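Local coordinates for protein Apc35852 (Geobacillus stearothermophilus, PDB 1U9C) that is of unknown function but belongs to the DJ-1/PfpI family, whose members include chaperone-like proteins and cysteine proteases, at residues D142-P145 with I146-K150. Residues are numbered along the deposited sequence; the frame is centred on the assembly and turned at random.
Sequences DGTP and IVKGK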
ATOM      1  N   ASP A 142       1.486  19.184 -11.770  1.00 29.83           N
ATOM      2  CA  ASP A 142       2.507  20.235 -11.816  1.00 30.12           C
ATOM      3  C   ASP A 142       3.910  19.787 -11.345  1.00 30.03           C
ATOM      4  O   ASP A 142       4.830  20.603 -11.290  1.00 30.14           O
ATOM      5  CB  ASP A 142       2.023  21.481 -11.059  1.00 30.53           C
ATOM      6  CG  ASP A 142       2.043  21.328  -9.539  1.00 33.01           C
ATOM      7  OD1 ASP A 142       2.331  20.233  -9.020  1.00 30.28           O
ATOM      8  OD2 ASP A 142       1.752  22.273  -8.774  1.00 35.86           O
ATOM      9  N   GLY A 143       4.053  18.506 -10.979  1.00 29.78           N
ATOM     10  CA  GLY A 143       5.356  17.926 -10.629  1.00 29.43           C
ATOM     11  C   GLY A 143       5.672  17.868  -9.141  1.00 29.09           C
ATOM     12  O   GLY A 143       6.682  17.264  -8.738  1.00 29.73           O
ATOM     13  N   THR A 144       4.830  18.483  -8.324  1.00 28.53           N
ATOM     14  CA  THR A 144       5.010  18.481  -6.871  1.00 28.12           C
ATOM     15  C   THR A 144       4.825  17.061  -6.325  1.00 26.60           C
ATOM     16  O   THR A 144       3.792  16.456  -6.591  1.00 26.94           O
ATOM     17  CB  THR A 144       3.948  19.386  -6.215  1.00 27.87           C
ATOM     18  OG1 THR A 144       4.087  20.746  -6.641  1.00 31.01           O
ATOM     19  CG2 THR A 144       4.098  19.422  -4.679  1.00 28.79           C
ATOM     20  N   PRO A 145       5.771  16.546  -5.546  1.00 26.87           N
ATOM     21  CA  PRO A 145       5.557  15.221  -4.960  1.00 26.50           C
ATOM     22  C   PRO A 145       4.292  15.175  -4.121  1.00 26.57           C
ATOM     23  O   PRO A 145       4.019  16.102  -3.329  1.00 25.62           O
ATOM     24  CB  PRO A 145       6.774  15.024  -4.063  1.00 26.76           C
ATOM     25  CG  PRO A 145       7.806  15.762  -4.720  1.00 27.09           C
ATOM     26  CD  PRO A 145       7.090  17.069  -5.157  1.00 26.67           C
ATOM     27  N   ILE A 146       3.505  14.117  -4.300  1.00 26.42           N
ATOM     28  CA  ILE A 146       2.294  13.945  -3.503  1.00 25.74           C
ATOM     29  C   ILE A 146       2.570  14.007  -1.990  1.00 24.70           C
ATOM     30  O   ILE A 146       1.758  14.572  -1.252  1.00 25.88           O
ATOM     31  CB  ILE A 146       1.550  12.641  -3.883  1.00 26.78           C
ATOM     32  CG1 ILE A 146       0.992  12.740  -5.320  1.00 26.78           C
ATOM     33  CG2 ILE A 146       0.466  12.362  -2.869  1.00 28.21           C
ATOM     34  CD1 ILE A 146       0.606  11.451  -5.948  1.00 28.84           C
ATOM     35  N   VAL A 147       3.700  13.455  -1.534  1.00 23.14           N
ATOM     36  CA  VAL A 147       4.034  13.468  -0.095  1.00 24.56           C
ATOM     37  C   VAL A 147       4.678  14.746   0.451  1.00 24.78           C
ATOM     38  O   VAL A 147       4.965  14.828   1.646  1.00 24.45           O
ATOM     39  CB  VAL A 147       4.929  12.281   0.307  1.00 24.21           C
ATOM     40  CG1 VAL A 147       4.260  10.998  -0.086  1.00 23.86           C
ATOM     41  CG2 VAL A 147       6.313  12.352  -0.338  1.00 24.00           C
ATOM     42  N   LYS A 148       4.973  15.704  -0.416  1.00 25.99           N
ATOM     43  CA  LYS A 148       5.616  16.926   0.033  1.00 25.95           C
ATOM     44  C   LYS A 148       4.785  17.688   1.051  1.00 25.41           C
ATOM     45  O   LYS A 148       3.642  18.041   0.785  1.00 24.59           O
ATOM     46  CB  LYS A 148       5.973  17.829  -1.166  1.00 26.59           C
ATOM     47  CG  LYS A 148       6.493  19.206  -0.795  1.00 27.29           C
ATOM     48  CD  LYS A 148       7.125  19.929  -1.975  1.00 28.66           C
ATOM     49  CE  LYS A 148       7.603  21.346  -1.587  1.00 29.39           C
ATOM     50  NZ  LYS A 148       8.583  21.948  -2.547  1.00 33.05           N
ATOM     51  N   GLY A 149       5.374  17.936   2.226  1.00 25.36           N
ATOM     52  CA  GLY A 149       4.698  18.670   3.305  1.00 24.58           C
ATOM     53  C   GLY A 149       3.646  17.883   4.057  1.00 24.93           C
ATOM     54  O   GLY A 149       2.939  18.423   4.906  1.00 24.02           O
ATOM     55  N   LYS A 150       3.565  16.597   3.758  1.00 23.37           N
ATOM     56  CA  LYS A 150       2.554  15.736   4.373  1.00 24.30           C
ATOM     57  C   LYS A 150       3.150  14.864   5.474  1.00 23.72           C
ATOM     58  O   LYS A 150       4.302  14.428   5.356  1.00 25.90           O
ATOM     59  CB  LYS A 150       1.940  14.812   3.324  1.00 23.97           C
ATOM     60  CG  LYS A 150       1.206  15.498   2.177  1.00 27.43           C
ATOM     61  CD  LYS A 150       0.001  16.278   2.654  1.00 28.89           C
ATOM     62  CE  LYS A 150      -1.165  15.354   2.984  1.00 31.37           C
ATOM     63  NZ  LYS A 150      -1.943  15.025   1.761  1.00 37.75           N
TER
HETATM   64  O   HOH W   1       2.316  17.762  -1.627  1.00 40.90           O
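The carbonyl of Pro145 is the flat group on which Lys148 closes a type I turn: Lys148 N donates to Pro145 O (3.1 Å) from well above the carbonyl plane, 64° out of it, with a fairly straight N-H. A water sits within hydrogen-bonding distance of both Pro145 O (2.9 Å) and Lys148 O, joining the two carbonyls of the turn. The CB of Pro145 meets the CB of Lys148 at 4.1 Å. Lys148 then runs out extended from CG, which lies anti to the backbone N (chi1 173°), and its CD passes Thr144 CG2 at 4.1 Å, the two side chains crossing at about a right angle. Upstream, one face of the Asp142 carboxylate carries both Thr144 donors: N reaches OD1 at 3.1 Å, making an Asx turn, and OG1 reaches the same oxygen at 3.0 Å. A type II turn from Val147 to Lys150 overlaps the first, with Lys150 N bonded to Val147 O. The side chains of Ile146 and Val147 set off away from residues 142-145 into the buried interior; Ile146 packs on Leu115 and Ala119 of helix 109-120, and both touch Leu135. The overlapping turns end the loop after strand 124-127 and deliver the chain to strand 151-152, which pairs in parallel with strand 183-184.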